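Long-range contact in Cyclo(L-leucyl-L-leucyl) synthase (Staphylococcus haemolyticus, PDB 6EZ3), which catalyses ATP-independent formation of cyclo(L-leucyl-L-leucyl) from two leucyl-tRNAs and can incorporate other nonpolar residues: residues Asn3-Cys13 and Glu216-Lys226. Residues are numbered along the deposited sequence; the frame is centred on the assembly and turned at random.
Sequences NFKVDFLTKNC and EKQGYIILTEK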
# COMPACT_ATOMS: atom_id res chain seq x y z
N ASN A 3 -18.26 -9.07 -7.38
CA ASN A 3 -19.00 -8.38 -6.34
C ASN A 3 -18.33 -7.03 -6.08
O ASN A 3 -18.68 -6.33 -5.11
CB ASN A 3 -19.06 -9.26 -5.06
CG ASN A 3 -17.78 -9.98 -4.66
OD1 ASN A 3 -17.14 -10.70 -5.45
ND2 ASN A 3 -17.44 -9.87 -3.38
N PHE A 4 -17.37 -6.65 -6.98
CA PHE A 4 -16.55 -5.43 -6.98
C PHE A 4 -16.52 -4.69 -8.30
O PHE A 4 -16.18 -5.29 -9.32
CB PHE A 4 -15.10 -5.76 -6.61
CG PHE A 4 -14.87 -5.82 -5.14
CD1 PHE A 4 -14.42 -4.72 -4.45
CD2 PHE A 4 -15.13 -6.98 -4.43
CE1 PHE A 4 -14.21 -4.77 -3.08
CE2 PHE A 4 -14.92 -7.04 -3.05
CZ PHE A 4 -14.48 -5.93 -2.38
N LYS A 5 -16.76 -3.38 -8.25
CA LYS A 5 -16.65 -2.49 -9.40
C LYS A 5 -15.18 -2.03 -9.44
O LYS A 5 -14.68 -1.46 -8.45
CB LYS A 5 -17.60 -1.28 -9.28
CG LYS A 5 -17.77 -0.52 -10.60
CD LYS A 5 -17.53 0.99 -10.47
CE LYS A 5 -17.73 1.64 -11.82
NZ LYS A 5 -17.19 3.02 -11.87
N VAL A 6 -14.48 -2.33 -10.55
CA VAL A 6 -13.06 -2.01 -10.68
C VAL A 6 -12.82 -0.77 -11.55
O VAL A 6 -13.30 -0.73 -12.69
CB VAL A 6 -12.26 -3.25 -11.16
CG1 VAL A 6 -10.77 -2.95 -11.27
CG2 VAL A 6 -12.50 -4.44 -10.25
N ASP A 7 -12.06 0.22 -11.03
CA ASP A 7 -11.67 1.44 -11.76
C ASP A 7 -10.17 1.43 -12.01
O ASP A 7 -9.46 0.72 -11.32
CB ASP A 7 -12.13 2.71 -11.03
CG ASP A 7 -13.64 2.82 -10.91
OD1 ASP A 7 -14.30 3.12 -11.95
OD2 ASP A 7 -14.18 2.56 -9.79
N PHE A 8 -9.70 2.15 -13.00
CA PHE A 8 -8.29 2.13 -13.39
C PHE A 8 -7.62 3.49 -13.38
O PHE A 8 -8.24 4.49 -13.76
CB PHE A 8 -8.14 1.47 -14.79
CG PHE A 8 -8.87 0.15 -14.88
CD1 PHE A 8 -8.27 -1.03 -14.46
CD2 PHE A 8 -10.21 0.10 -15.28
CE1 PHE A 8 -8.97 -2.24 -14.47
CE2 PHE A 8 -10.92 -1.11 -15.27
CZ PHE A 8 -10.29 -2.27 -14.89
N LEU A 9 -6.35 3.53 -12.96
CA LEU A 9 -5.56 4.75 -12.95
C LEU A 9 -5.15 5.12 -14.37
O LEU A 9 -5.19 6.31 -14.72
CB LEU A 9 -4.33 4.60 -12.05
CG LEU A 9 -3.56 5.85 -11.73
CD1 LEU A 9 -4.25 6.66 -10.65
CD2 LEU A 9 -2.19 5.51 -11.27
N THR A 10 -4.80 4.10 -15.19
CA THR A 10 -4.43 4.29 -16.61
C THR A 10 -5.07 3.23 -17.48
O THR A 10 -5.61 2.26 -16.95
CB THR A 10 -2.88 4.33 -16.83
OG1 THR A 10 -2.31 3.02 -16.88
CG2 THR A 10 -2.16 5.19 -15.84
N LYS A 11 -4.98 3.39 -18.82
CA LYS A 11 -5.47 2.41 -19.81
C LYS A 11 -4.61 1.14 -19.69
O LYS A 11 -5.13 0.02 -19.77
CB LYS A 11 -5.37 2.96 -21.26
CG LYS A 11 -6.60 3.70 -21.77
CD LYS A 11 -6.45 4.04 -23.25
CE LYS A 11 -7.60 4.87 -23.78
NZ LYS A 11 -7.34 5.33 -25.18
N ASN A 12 -3.30 1.32 -19.45
CA ASN A 12 -2.33 0.25 -19.27
C ASN A 12 -2.71 -0.64 -18.08
O ASN A 12 -2.55 -1.86 -18.16
CB ASN A 12 -0.94 0.84 -19.14
CG ASN A 12 0.14 -0.15 -18.91
OD1 ASN A 12 0.49 -0.95 -19.79
ND2 ASN A 12 0.69 -0.12 -17.72
N CYS A 13 -3.27 -0.04 -17.02
CA CYS A 13 -3.76 -0.75 -15.83
C CYS A 13 -4.90 -1.73 -16.24
O CYS A 13 -4.91 -2.88 -15.82
CB CYS A 13 -4.22 0.23 -14.76
SG CYS A 13 -2.98 1.48 -14.30
N GLU A 216 5.87 0.04 -16.47
CA GLU A 216 5.00 -0.47 -17.54
C GLU A 216 4.30 -1.76 -17.17
O GLU A 216 3.21 -2.02 -17.66
CB GLU A 216 5.76 -0.63 -18.88
CG GLU A 216 7.03 -1.49 -18.81
CD GLU A 216 7.68 -1.91 -20.12
OE1 GLU A 216 7.31 -2.99 -20.65
OE2 GLU A 216 8.60 -1.20 -20.59
N LYS A 217 4.95 -2.59 -16.30
CA LYS A 217 4.46 -3.88 -15.80
C LYS A 217 3.79 -3.73 -14.39
O LYS A 217 3.62 -4.70 -13.65
CB LYS A 217 5.62 -4.90 -15.78
CG LYS A 217 5.58 -5.91 -16.91
CD LYS A 217 6.05 -5.36 -18.26
CE LYS A 217 5.74 -6.27 -19.43
NZ LYS A 217 6.61 -7.48 -19.42
N GLN A 218 3.36 -2.50 -14.08
CA GLN A 218 2.76 -2.14 -12.80
C GLN A 218 1.54 -1.23 -12.97
O GLN A 218 1.60 -0.23 -13.67
CB GLN A 218 3.83 -1.47 -11.91
CG GLN A 218 3.35 -1.04 -10.53
CD GLN A 218 3.46 -2.09 -9.46
OE1 GLN A 218 4.34 -2.94 -9.46
NE2 GLN A 218 2.64 -1.96 -8.45
N GLY A 219 0.45 -1.58 -12.27
CA GLY A 219 -0.79 -0.81 -12.30
C GLY A 219 -1.35 -0.42 -10.95
O GLY A 219 -0.73 -0.67 -9.90
N TYR A 220 -2.51 0.26 -10.97
CA TYR A 220 -3.24 0.66 -9.76
C TYR A 220 -4.74 0.61 -10.06
O TYR A 220 -5.20 1.31 -10.99
CB TYR A 220 -2.80 2.03 -9.22
CG TYR A 220 -3.50 2.44 -7.94
CD1 TYR A 220 -4.72 3.11 -7.97
CD2 TYR A 220 -2.93 2.19 -6.69
CE1 TYR A 220 -5.38 3.48 -6.79
CE2 TYR A 220 -3.56 2.58 -5.51
CZ TYR A 220 -4.80 3.21 -5.57
OH TYR A 220 -5.44 3.59 -4.42
N ILE A 221 -5.49 -0.23 -9.31
CA ILE A 221 -6.94 -0.37 -9.49
C ILE A 221 -7.71 0.04 -8.22
O ILE A 221 -7.20 -0.13 -7.11
CB ILE A 221 -7.37 -1.77 -10.03
CG1 ILE A 221 -7.11 -2.90 -9.01
CG2 ILE A 221 -6.72 -2.06 -11.38
CD1 ILE A 221 -7.73 -4.31 -9.35
N ILE A 222 -8.92 0.59 -8.41
CA ILE A 222 -9.82 1.01 -7.32
C ILE A 222 -11.02 0.08 -7.23
O ILE A 222 -11.81 -0.02 -8.18
CB ILE A 222 -10.23 2.51 -7.41
CG1 ILE A 222 -9.00 3.41 -7.47
CG2 ILE A 222 -11.10 2.88 -6.22
CD1 ILE A 222 -8.89 4.15 -8.68
N LEU A 223 -11.15 -0.60 -6.06
CA LEU A 223 -12.23 -1.56 -5.79
C LEU A 223 -13.39 -0.96 -5.00
O LEU A 223 -13.24 -0.63 -3.81
CB LEU A 223 -11.70 -2.77 -4.99
CG LEU A 223 -10.64 -3.63 -5.57
CD1 LEU A 223 -10.30 -4.73 -4.62
CD2 LEU A 223 -11.05 -4.17 -6.91
N THR A 224 -14.58 -0.92 -5.62
CA THR A 224 -15.78 -0.45 -4.91
C THR A 224 -16.83 -1.59 -4.83
O THR A 224 -17.09 -2.27 -5.82
CB THR A 224 -16.25 0.86 -5.48
OG1 THR A 224 -16.01 0.86 -6.89
CG2 THR A 224 -15.49 2.03 -4.86
N GLU A 225 -17.33 -1.86 -3.60
CA GLU A 225 -18.28 -2.94 -3.33
C GLU A 225 -19.56 -2.78 -4.13
O GLU A 225 -20.09 -1.67 -4.23
CB GLU A 225 -18.58 -3.07 -1.82
CG GLU A 225 -17.39 -3.50 -0.96
CD GLU A 225 -17.66 -3.71 0.52
OE1 GLU A 225 -17.17 -2.90 1.34
OE2 GLU A 225 -18.33 -4.72 0.86
N LYS A 226 -20.01 -3.88 -4.75
CA LYS A 226 -21.24 -3.91 -5.53
C LYS A 226 -22.40 -4.40 -4.65
O LYS A 226 -22.48 -4.05 -3.46
CB LYS A 226 -21.08 -4.82 -6.76
CG LYS A 226 -20.31 -4.17 -7.88
CD LYS A 226 -20.83 -4.65 -9.22
CE LYS A 226 -20.19 -3.90 -10.36
NZ LYS A 226 -20.94 -4.07 -11.64
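Phe4 turns CG anti to its carbonyl carbon (chi1 -85°), and Leu223 does the same on the partner strand. The Phe4 ring thus lies obliquely across Leu223, with Phe4 CD1 meeting Leu223 CB. The aliphatic CG of Glu225 comes alongside the same ring, 4.0 Å from Phe4 CE1, while its carboxylate runs on to salt bridges with Lys33 and Lys41. Val6 uses both methyls: CG2 lies beside Leu223 CD2 at 3.7 Å, and CG1 reaches Ile221. Phe8 continues this face and lies side by side with Ile221, its CD1 against Ile221 CG2. Trp45 of helix 36-49 and Tyr17 of helix 11-19 cover parts of it.

The other face carries Lys5, Asp7, Ile222 and Thr224. Lys5 O is gripped twice by Thr224. Thr224 N donates to Lys5 O in its carbonyl plane at 2.9 Å. Thr224 OG1 donates to Lys5 O from above that plane at 3.1 Å. Lys5 NZ forms a salt bridge with Asp7, donating to the syn lone pair of Asp7 OD1 (2.9 Å).

Past the strand pairing, Leu9 N still bonds to Tyr220 O. Helix 11-19 then begins with Thr10 as N-cap. Cys13 SG accepts a hydrogen bond from Tyr220 N (3.6 Å), and Asn12 ND2 donates to Glu216 O at 3.2 Å.

Tyr220 also touches Tyr195, a substrate-binding residue by similarity. The pairing is an antiparallel one between the N-terminal strand 4-8, which is the sheet edge, and the C-terminal strand 218-225. It closes one side of the mixed sheet in the Rossmann-like fold of cyclodipeptide synthases.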